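Butyryl-CoA dehydrogenase (Marinomonas mediterranea, PDB 6CXT) belongs to the acyl-CoA dehydrogenase family of flavoproteins and binds flavin-adenine dinucleotide in a pocket shared between two subunits. Local coordinates at residues B[80-86]-B[204-208]; B[90-94]-B[119-123]; B[242-247]-B[361-365]. All blocks are in the same frame, centred on the assembly; numbering follows the deposited sequence.

Interaction 1 of 3, residues B[80-86]-B[204-208]. With EDO (1,2-ethanediol), chain E.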
loop_
_atom_site.group_PDB
_atom_site.type_symbol
_atom_site.label_atom_id
_atom_site.label_comp_id
_atom_site.label_asym_id
_atom_site.label_seq_id
_atom_site.Cartn_x
_atom_site.Cartn_y
_atom_site.Cartn_z
ATOM N N ASP B 80 13.785 25.070 -8.231
ATOM C CA ASP B 80 15.063 24.321 -8.209
ATOM C C ASP B 80 15.274 23.709 -6.819
ATOM O O ASP B 80 15.983 24.221 -5.945
ATOM C CB ASP B 80 16.231 25.226 -8.604
ATOM C CG ASP B 80 17.489 24.431 -8.875
ATOM O OD1 ASP B 80 17.559 23.226 -8.487
ATOM O OD2 ASP B 80 18.415 25.031 -9.452
ATOM N N THR B 81 14.636 22.564 -6.608
ATOM C CA THR B 81 14.763 21.828 -5.358
ATOM C C THR B 81 16.232 21.466 -5.063
ATOM O O THR B 81 16.645 21.480 -3.913
ATOM C CB THR B 81 13.858 20.578 -5.454
ATOM O OG1 THR B 81 12.517 21.041 -5.785
ATOM C CG2 THR B 81 13.810 19.762 -4.130
ATOM N N GLY B 82 16.957 21.066 -6.095
ATOM C CA GLY B 82 18.353 20.591 -5.983
ATOM C C GLY B 82 19.189 21.700 -5.370
ATOM O O GLY B 82 20.071 21.449 -4.520
ATOM N N LEU B 83 18.905 22.919 -5.811
ATOM C CA LEU B 83 19.639 24.090 -5.293
ATOM C C LEU B 83 19.368 24.300 -3.798
ATOM O O LEU B 83 20.296 24.532 -2.999
ATOM C CB LEU B 83 19.344 25.364 -6.110
ATOM C CG LEU B 83 20.029 26.662 -5.582
ATOM C CD1 LEU B 83 21.528 26.498 -5.626
ATOM C CD2 LEU B 83 19.672 27.852 -6.463
ATOM N N LEU B 84 18.099 24.215 -3.403
ATOM C CA LEU B 84 17.725 24.330 -1.989
ATOM C C LEU B 84 18.392 23.247 -1.163
ATOM O O LEU B 84 18.815 23.512 -0.032
ATOM C CB LEU B 84 16.195 24.251 -1.821
ATOM C CG LEU B 84 15.499 25.486 -2.415
ATOM C CD1 LEU B 84 13.980 25.254 -2.298
ATOM C CD2 LEU B 84 15.934 26.815 -1.725
ATOM N N PHE B 85 18.432 22.047 -1.719
ATOM C CA PHE B 85 19.036 20.878 -1.078
ATOM C C PHE B 85 20.549 21.146 -0.846
ATOM O O PHE B 85 21.030 20.949 0.246
ATOM C CB PHE B 85 18.847 19.681 -1.976
ATOM C CG PHE B 85 19.648 18.472 -1.575
ATOM C CD1 PHE B 85 19.401 17.807 -0.391
ATOM C CD2 PHE B 85 20.609 17.957 -2.444
ATOM C CE1 PHE B 85 20.185 16.672 -0.009
ATOM C CE2 PHE B 85 21.395 16.835 -2.099
ATOM C CZ PHE B 85 21.158 16.173 -0.890
ATOM N N ALA B 86 21.258 21.574 -1.893
ATOM C CA ALA B 86 22.701 21.978 -1.747
ATOM C C ALA B 86 22.873 22.970 -0.592
ATOM O O ALA B 86 23.825 22.866 0.213
ATOM C CB ALA B 86 23.238 22.552 -3.069
ATOM N N LEU B 204 18.011 16.245 -8.795
ATOM C CA LEU B 204 18.732 17.249 -7.963
ATOM C C LEU B 204 19.992 17.714 -8.675
ATOM O O LEU B 204 21.079 17.788 -8.067
ATOM C CB LEU B 204 19.068 16.672 -6.571
ATOM C CG LEU B 204 17.890 16.120 -5.743
ATOM C CD1 LEU B 204 18.399 15.230 -4.605
ATOM C CD2 LEU B 204 16.994 17.226 -5.157
ATOM N N ARG B 205 19.847 17.929 -9.971
ATOM C CA ARG B 205 20.947 18.329 -10.825
ATOM C C ARG B 205 21.752 19.533 -10.293
ATOM O O ARG B 205 22.966 19.542 -10.418
ATOM C CB ARG B 205 20.436 18.527 -12.280
ATOM N N SER B 206 21.108 20.517 -9.662
ATOM C CA SER B 206 21.831 21.695 -9.161
ATOM C C SER B 206 22.688 21.417 -7.932
ATOM O O SER B 206 23.468 22.298 -7.551
ATOM C CB SER B 206 20.945 22.901 -8.909
ATOM O OG SER B 206 20.303 23.275 -10.146
ATOM N N ALA B 207 22.521 20.246 -7.310
ATOM C CA ALA B 207 23.321 19.918 -6.104
ATOM C C ALA B 207 24.421 18.991 -6.605
ATOM O O ALA B 207 24.167 17.829 -6.883
ATOM C CB ALA B 207 22.468 19.229 -5.022
ATOM N N PRO B 208 25.674 19.481 -6.692
ATOM C CA PRO B 208 26.739 18.603 -7.174
ATOM C C PRO B 208 26.905 17.406 -6.250
ATOM O O PRO B 208 26.730 17.553 -5.030
ATOM C CB PRO B 208 28.016 19.476 -7.045
ATOM C CG PRO B 208 27.521 20.834 -7.025
ATOM C CD PRO B 208 26.178 20.809 -6.317
HETATM C C1 EDO E . 17.367 20.335 -10.158
HETATM O O1 EDO E . 18.304 20.836 -9.192
HETATM C C2 EDO E . 15.877 20.547 -9.792
HETATM O O2 EDO E . 15.688 19.853 -8.537
#
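Ser206 and Ala207 pack against the first turn of helix 81-101, joining a type I beta turn from Leu204 to Ala207 in the middle domain of the acyl-CoA dehydrogenase fold to its N-terminal helical domain. The tight half of the contact is largely apolar. Ala207 CB sits 3.3 Å from Gly82 O and also meets the edge of the Phe85 ring, 3.4 Å from CD2, while Leu204 CD1 comes over one face near the rim, 4.1 Å from Phe85 CD2. With its CG anti to the backbone N (chi1 169°), Phe85 places its ring where Ala207 CB meets the edge; the same ring touches the flavin and FK4. Gly82, which has no side chain, lies where the two backbones come closest, its CA 3.9 Å from Leu204 CA.

The other half is polar and partly exposed. Asp80 is the N-cap of the helix: its OD1 accepts a hydrogen bond from Leu83 N, which lies well above the carboxylate plane. Its OD2 takes the hydroxyl of Ser206, OG to OD2 2.7 Å, on the syn lone pair, which ties the cap to the turn. An ethanediol, probably from the crystallisation liquor, bridges the two segments, with O2 accepting from Gly82 N. Its O1 accepts from Ser206 N over 2.9 Å at 164° and donates to Asp80 OD1 at 2.6 Å.

Interaction 2 of 3, residues B[90-94]-B[119-123]; sequences HTFAC and KIAAN. With FAD (flavin-adenine dinucleotide), chain D.
His90 reaches from helix 81-101 to the start of strand 121-124, where its ND1 accepts a hydrogen bond from Ala121 N (2.9 Å, 161°) that arrives slightly tilted from the ring plane. With CG roughly anti to the backbone N (chi1 156°), the imidazole meets the strand by its edge, and CE1 lies 3.2 Å from Lys119 O. One turn on, the contact becomes close and largely apolar. Cys94 CB presses on Ala121 CB at 3.3 Å, tighter than usual van der Waals contact, and Cys94 SG rests against the next peptide, 3.3 Å from Ala122 C. Ala93 CB touches Asn123 CB at 3.7 Å and lies beside the amide as well. Such short side chains let helix 90-94 cross strand 121-123 with axes 7.4 Å apart, at 54°.

Farther out, Phe47 and Trp38 meet the His90 ring edge-to-face, and His90 NE2 bonds to Leu114 O. Backbone bonds of Ala122 to Tyr165 and Val167 hold the strand in its sheet. The strand thus presents Asn123 to both ligands: its O accepts from FAD N3 at 2.9 Å, and its OD1 bonds to FK4 N24. Since ND1 accepts a hydrogen bond from a backbone N-H and NE2 bonds to a carbonyl oxygen, the buried His90 is probably neutral, with its proton on NE2.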
loop_
_atom_site.group_PDB
_atom_site.type_symbol
_atom_site.label_atom_id
_atom_site.label_comp_id
_atom_site.label_asym_id
_atom_site.label_seq_id
_atom_site.Cartn_x
_atom_site.Cartn_y
_atom_site.Cartn_z
ATOM N N HIS B 90 24.787 22.360 3.133
ATOM C CA HIS B 90 25.799 23.301 3.601
ATOM C C HIS B 90 25.451 23.868 4.989
ATOM O O HIS B 90 26.301 23.894 5.914
ATOM C CB HIS B 90 25.859 24.397 2.531
ATOM C CG HIS B 90 26.379 25.712 3.005
ATOM N ND1 HIS B 90 27.657 26.146 2.717
ATOM C CD2 HIS B 90 25.778 26.734 3.658
ATOM C CE1 HIS B 90 27.822 27.377 3.172
ATOM N NE2 HIS B 90 26.701 27.762 3.752
ATOM N N THR B 91 24.214 24.322 5.155
ATOM C CA THR B 91 23.804 24.943 6.416
ATOM C C THR B 91 23.679 23.944 7.564
ATOM O O THR B 91 24.213 24.194 8.649
ATOM C CB THR B 91 22.497 25.705 6.278
ATOM O OG1 THR B 91 22.690 26.755 5.332
ATOM C CG2 THR B 91 22.026 26.337 7.631
ATOM N N PHE B 92 22.977 22.820 7.349
ATOM C CA PHE B 92 22.603 21.986 8.482
ATOM C C PHE B 92 23.610 20.924 8.780
ATOM O O PHE B 92 23.779 20.540 9.949
ATOM C CB PHE B 92 21.144 21.463 8.324
ATOM C CG PHE B 92 20.173 22.606 8.329
ATOM C CD1 PHE B 92 19.867 23.255 9.540
ATOM C CD2 PHE B 92 19.640 23.095 7.168
ATOM C CE1 PHE B 92 19.045 24.351 9.583
ATOM C CE2 PHE B 92 18.803 24.208 7.201
ATOM C CZ PHE B 92 18.493 24.835 8.409
ATOM N N ALA B 93 24.263 20.392 7.748
ATOM C CA ALA B 93 25.273 19.389 8.007
ATOM C C ALA B 93 26.682 19.994 8.275
ATOM O O ALA B 93 27.584 19.269 8.725
ATOM C CB ALA B 93 25.342 18.308 6.912
ATOM N N CYS B 94 26.868 21.262 7.948
ATOM C CA CYS B 94 28.214 21.866 8.015
ATOM C C CYS B 94 28.254 23.075 8.941
ATOM O O CYS B 94 29.008 23.036 9.951
ATOM C CB CYS B 94 28.745 22.212 6.617
ATOM S SG CYS B 94 28.770 20.790 5.491
ATOM N N LYS B 119 31.371 31.351 1.041
ATOM C CA LYS B 119 32.096 30.141 1.046
ATOM C C LYS B 119 31.019 29.042 1.204
ATOM O O LYS B 119 29.993 29.260 1.785
ATOM C CB LYS B 119 33.184 30.137 2.075
ATOM C CG LYS B 119 34.340 31.025 1.635
ATOM C CD LYS B 119 35.633 30.646 2.272
ATOM C CE LYS B 119 36.722 31.662 2.010
ATOM N NZ LYS B 119 37.771 31.510 3.037
ATOM N N ILE B 120 31.304 27.893 0.658
ATOM C CA ILE B 120 30.352 26.760 0.594
ATOM C C ILE B 120 31.004 25.578 1.321
ATOM O O ILE B 120 32.199 25.300 1.139
ATOM C CB ILE B 120 30.084 26.365 -0.888
ATOM C CG1 ILE B 120 29.586 27.585 -1.663
ATOM C CG2 ILE B 120 29.168 25.105 -0.981
ATOM C CD1 ILE B 120 29.078 27.328 -3.083
ATOM N N ALA B 121 30.207 24.852 2.124
ATOM C CA ALA B 121 30.700 23.688 2.844
ATOM C C ALA B 121 29.972 22.441 2.349
ATOM O O ALA B 121 28.837 22.528 1.822
ATOM C CB ALA B 121 30.531 23.849 4.344
ATOM N N ALA B 122 30.677 21.322 2.454
ATOM C CA ALA B 122 30.184 20.037 2.046
ATOM C C ALA B 122 30.409 19.126 3.225
ATOM O O ALA B 122 31.425 19.219 3.923
ATOM C CB ALA B 122 30.986 19.536 0.834
ATOM N N ASN B 123 29.520 18.171 3.407
ATOM C CA ASN B 123 29.566 17.166 4.447
ATOM C C ASN B 123 30.139 15.859 3.860
ATOM O O ASN B 123 29.639 15.389 2.876
ATOM C CB ASN B 123 28.142 16.968 4.962
ATOM C CG ASN B 123 28.044 15.966 6.062
ATOM O OD1 ASN B 123 27.123 15.166 6.089
ATOM N ND2 ASN B 123 28.943 16.029 6.977
HETATM P PA FAD D . 23.805 0.945 1.554
HETATM O O1A FAD D . 24.085 1.448 2.957
HETATM O O2A FAD D . 24.722 0.023 0.767
HETATM O O5B FAD D . 22.289 0.353 1.548
HETATM C C5B FAD D . 21.756 -0.400 0.434
HETATM C C4B FAD D . 20.396 -0.936 0.927
HETATM O O4B FAD D . 20.589 -1.747 2.113
HETATM C C3B FAD D . 19.460 0.207 1.306
HETATM O O3B FAD D . 18.155 -0.280 0.969
HETATM C C2B FAD D . 19.576 0.242 2.846
HETATM O O2B FAD D . 18.443 0.858 3.508
HETATM C C1B FAD D . 19.794 -1.264 3.183
HETATM N N9A FAD D . 20.429 -1.366 4.513
HETATM C C8A FAD D . 21.711 -1.055 4.845
HETATM N N7A FAD D . 21.886 -1.182 6.207
HETATM C C5A FAD D . 20.694 -1.560 6.750
HETATM C C6A FAD D . 20.155 -1.884 8.097
HETATM N N6A FAD D . 20.936 -1.797 9.232
HETATM N N1A FAD D . 18.837 -2.237 8.178
HETATM C C2A FAD D . 18.003 -2.312 7.084
HETATM N N3A FAD D . 18.452 -2.050 5.836
HETATM C C4A FAD D . 19.741 -1.674 5.612
HETATM N N1 FAD D . 26.845 11.165 1.955
HETATM C C2 FAD D . 27.676 12.101 2.541
HETATM O O2 FAD D . 28.542 11.648 3.340
HETATM N N3 FAD D . 27.609 13.439 2.288
HETATM C C4 FAD D . 26.741 13.930 1.381
HETATM O O4 FAD D . 26.704 15.142 1.161
HETATM C C4X FAD D . 25.810 12.975 0.686
HETATM N N5 FAD D . 24.926 13.366 -0.259
HETATM C C5X FAD D . 24.131 12.492 -0.936
HETATM C C6 FAD D . 23.243 13.009 -1.917
HETATM C C7 FAD D . 22.426 12.117 -2.644
HETATM C C7M FAD D . 21.515 12.672 -3.710
HETATM C C8 FAD D . 22.487 10.669 -2.383
HETATM C C8M FAD D . 21.611 9.725 -3.137
HETATM C C9 FAD D . 23.342 10.151 -1.387
HETATM C C9A FAD D . 24.164 11.038 -0.654
HETATM N N10 FAD D . 25.078 10.572 0.344
HETATM C C10 FAD D . 25.911 11.531 1.019
HETATM C "C1'" FAD D . 25.206 9.157 0.661
HETATM C "C2'" FAD D . 23.969 8.707 1.474
HETATM O "O2'" FAD D . 23.943 9.218 2.818
HETATM C "C3'" FAD D . 23.876 7.192 1.397
HETATM O "O3'" FAD D . 23.586 6.872 0.020
HETATM C "C4'" FAD D . 22.944 6.469 2.385
HETATM O "O4'" FAD D . 23.457 6.597 3.750
HETATM C "C5'" FAD D . 22.830 4.975 2.050
HETATM O "O5'" FAD D . 24.155 4.447 1.919
HETATM P P FAD D . 24.513 3.584 0.653
HETATM O O1P FAD D . 25.956 3.081 0.766
HETATM O O2P FAD D . 24.196 4.293 -0.650
HETATM O O3P FAD D . 23.581 2.279 0.674
#

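Interaction 3 of 3, residues B[242-247]-B[361-365]. With FK4 (S-[2-({N-[(2R)-2-hydroxy-4-{[(R)-hydroxy(oxo)-lambda~5~-phosphanyl]oxy}-3,3-dimethylbutanoyl]-beta-alanyl}amino)ethyl] 1H-pyrrole-2-carbothioate), chain C.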
loop_
_atom_site.group_PDB
_atom_site.type_symbol
_atom_site.label_atom_id
_atom_site.label_comp_id
_atom_site.label_asym_id
_atom_site.label_seq_id
_atom_site.Cartn_x
_atom_site.Cartn_y
_atom_site.Cartn_z
ATOM N N GLU B 242 19.974 18.062 10.033
ATOM C CA GLU B 242 19.703 17.893 8.589
ATOM C C GLU B 242 18.363 17.145 8.364
ATOM O O GLU B 242 17.520 17.578 7.583
ATOM C CB GLU B 242 20.834 17.128 7.932
ATOM C CG GLU B 242 20.675 17.090 6.424
ATOM C CD GLU B 242 21.834 16.388 5.759
ATOM O OE1 GLU B 242 22.827 17.064 5.460
ATOM O OE2 GLU B 242 21.774 15.169 5.510
ATOM N N ARG B 243 18.171 16.043 9.080
ATOM C CA ARG B 243 16.971 15.200 8.917
ATOM C C ARG B 243 15.735 16.008 9.289
ATOM O O ARG B 243 14.666 15.791 8.730
ATOM C CB ARG B 243 17.094 13.952 9.792
ATOM C CG ARG B 243 18.078 12.912 9.227
ATOM C CD ARG B 243 18.259 11.826 10.294
ATOM N NE ARG B 243 19.369 10.961 9.918
ATOM C CZ ARG B 243 20.034 10.163 10.771
ATOM N NH1 ARG B 243 19.724 10.159 12.061
ATOM N NH2 ARG B 243 21.029 9.390 10.330
ATOM N N CYS B 244 15.892 16.942 10.229
ATOM C CA CYS B 244 14.795 17.798 10.674
ATOM C C CYS B 244 14.525 18.949 9.697
ATOM O O CYS B 244 13.366 19.117 9.200
ATOM C CB CYS B 244 15.087 18.387 12.064
ATOM S SG CYS B 244 13.722 19.357 12.779
ATOM N N CYS B 245 15.551 19.750 9.410
ATOM C CA CYS B 245 15.340 21.017 8.748
ATOM C C CYS B 245 15.441 20.929 7.234
ATOM O O CYS B 245 14.744 21.640 6.553
ATOM C CB CYS B 245 16.358 22.061 9.251
ATOM S SG CYS B 245 16.234 22.312 11.065
ATOM N N LEU B 246 16.350 20.106 6.707
ATOM C CA LEU B 246 16.556 20.064 5.258
ATOM C C LEU B 246 15.242 19.595 4.585
ATOM O O LEU B 246 14.847 20.103 3.536
ATOM C CB LEU B 246 17.747 19.174 4.891
ATOM C CG LEU B 246 18.093 18.992 3.394
ATOM C CD1 LEU B 246 19.589 18.693 3.212
ATOM C CD2 LEU B 246 17.264 17.843 2.743
ATOM N N PHE B 247 14.528 18.695 5.246
ATOM C CA PHE B 247 13.333 18.022 4.633
ATOM C C PHE B 247 12.119 18.944 4.584
ATOM O O PHE B 247 11.130 18.647 3.882
ATOM C CB PHE B 247 13.072 16.667 5.351
ATOM C CG PHE B 247 14.065 15.604 4.903
ATOM C CD1 PHE B 247 15.437 15.655 5.354
ATOM C CD2 PHE B 247 13.713 14.636 3.978
ATOM C CE1 PHE B 247 16.366 14.803 4.840
ATOM C CE2 PHE B 247 14.659 13.723 3.483
ATOM C CZ PHE B 247 15.988 13.826 3.901
ATOM N N LEU B 361 16.967 8.283 0.308
ATOM C CA LEU B 361 18.333 7.719 0.440
ATOM C C LEU B 361 19.232 8.594 1.308
ATOM O O LEU B 361 19.789 8.079 2.300
ATOM C CB LEU B 361 18.976 7.586 -0.941
ATOM C CG LEU B 361 18.180 6.683 -1.891
ATOM C CD1 LEU B 361 18.860 6.703 -3.246
ATOM C CD2 LEU B 361 17.989 5.225 -1.367
ATOM N N PHE B 362 19.362 9.882 0.985
ATOM C CA PHE B 362 20.328 10.742 1.701
ATOM C C PHE B 362 19.834 11.055 3.110
ATOM O O PHE B 362 18.629 10.946 3.395
ATOM C CB PHE B 362 20.738 12.003 0.906
ATOM C CG PHE B 362 19.592 12.886 0.494
ATOM C CD1 PHE B 362 18.825 13.610 1.443
ATOM C CD2 PHE B 362 19.315 13.042 -0.877
ATOM C CE1 PHE B 362 17.784 14.447 1.032
ATOM C CE2 PHE B 362 18.258 13.868 -1.292
ATOM C CZ PHE B 362 17.513 14.578 -0.353
ATOM N N SER B 363 20.753 11.432 3.999
ATOM C CA SER B 363 20.463 11.634 5.411
ATOM C C SER B 363 20.025 10.337 6.135
ATOM O O SER B 363 19.415 10.394 7.173
ATOM C CB SER B 363 19.435 12.745 5.667
ATOM O OG SER B 363 19.635 13.815 4.750
ATOM N N GLY B 364 20.397 9.190 5.601
ATOM C CA GLY B 364 19.953 7.870 6.115
ATOM C C GLY B 364 18.746 7.357 5.326
ATOM O O GLY B 364 17.735 8.074 5.237
ATOM N N THR B 365 18.826 6.165 4.787
ATOM C CA THR B 365 17.695 5.636 4.014
ATOM C C THR B 365 16.448 5.461 4.890
ATOM O O THR B 365 16.512 5.466 6.162
ATOM C CB THR B 365 17.975 4.282 3.379
ATOM O OG1 THR B 365 18.020 3.272 4.417
ATOM C CG2 THR B 365 19.299 4.294 2.540
HETATM O O01 FK4 C . 22.383 7.810 16.284
HETATM P P02 FK4 C . 23.678 6.967 16.035
HETATM O O03 FK4 C . 23.806 6.265 14.638
HETATM C C04 FK4 C . 22.657 5.744 14.033
HETATM C C05 FK4 C . 22.896 4.609 13.084
HETATM C C06 FK4 C . 21.524 4.204 12.483
HETATM C C07 FK4 C . 23.528 3.443 13.890
HETATM C C08 FK4 C . 23.909 4.991 11.973
HETATM O O09 FK4 C . 24.401 3.873 11.274
HETATM C C10 FK4 C . 23.372 6.056 10.996
HETATM N N11 FK4 C . 23.316 5.599 9.615
HETATM C C12 FK4 C . 22.810 6.495 8.637
HETATM C C13 FK4 C . 23.933 7.334 7.987
HETATM C C14 FK4 C . 23.457 8.623 7.468
HETATM N N15 FK4 C . 24.274 9.062 6.420
HETATM C C16 FK4 C . 24.025 10.373 5.818
HETATM C C17 FK4 C . 25.315 10.988 5.242
HETATM S S18 FK4 C . 25.168 12.728 4.954
HETATM C C19 FK4 C . 23.850 12.817 3.741
HETATM C C20 FK4 C . 23.844 14.231 3.315
HETATM C C21 FK4 C . 23.205 14.792 2.232
HETATM C C22 FK4 C . 23.492 16.172 2.299
HETATM C C23 FK4 C . 24.314 16.411 3.427
HETATM N N24 FK4 C . 24.532 15.243 4.066
HETATM O O25 FK4 C . 23.535 11.784 3.109
HETATM O O26 FK4 C . 22.503 9.254 7.916
HETATM O O27 FK4 C . 22.942 7.214 11.322
HETATM O O28 FK4 C . 24.849 7.880 16.195
#
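Glu242 and Arg243 turn from helix 231-245 toward Ser363 by different torsions: Glu242 CG is anti to the backbone N (chi1 -173°), whereas Arg243 CG is anti to the carbonyl carbon and its chain runs extended to NE. Both thereby reach the loop that precedes helix 366-377 in the C-terminal helical domain of the acyl-CoA dehydrogenase fold. Two polar atoms of Ser363 are held by this pair. Its OG donates to Glu242 OE2 over 2.6 Å, meeting the carboxylate on its anti side and out of its plane. Its carbonyl O accepts from Arg243 NE at 2.8 Å, the donor tilted from the carbonyl plane.

The guanidinium goes on to the ligand: Arg243 NH2 donates to FK4 O26 at 2.8 Å and to FK4 O27 at 3.1 Å. One flat group therefore serves the loop and FK4 together, and Gln369 and Leu372 of helix 366-377 pack against the arginine.

Next to these polar groups, Phe247, Phe362 and Leu246 make an apolar contact. Phe247 CZ touches Phe362 CE1 at 3.4 Å; the two side chains run antiparallel, and their rings meet obliquely with planes at 49°. Leu246 CD2 adds a methyl 3.8 Å from the same Phe362 CE1. Ser363 OG also lies in the plane of the Phe247 ring at its edge, 3.4 Å from CE1, so aromatic carbon borders the hydroxyl that holds the carboxylate.

The loop is steadied further by Lys320 NZ, which bonds to Phe362 O and Gly364 O, and Thr365 OG1 bonds to FAD O2B. At the thioester end of FK4, Ser363 N donates to O25 at 2.9 Å in an almost straight bond of 177°.

In the fold
Helix 81-101 is the first element the chain commits to these contacts. Its start belongs to interaction 1 and its middle to interaction 2. Interaction 2 closes first, when strand 121-124 returns to residues 90-94; it is nested in the larger loop that interaction 1 closes at residues 204-208, in the middle domain. Interaction 3 follows in series and joins residues 242-247 to the loop before helix 366-377. It nevertheless touches both others: Phe362 packs on Phe85 and Leu204 of interaction 1, and Glu242 lies on Ala93 of interaction 2. Together they gather all three domains around the flavin and FK4.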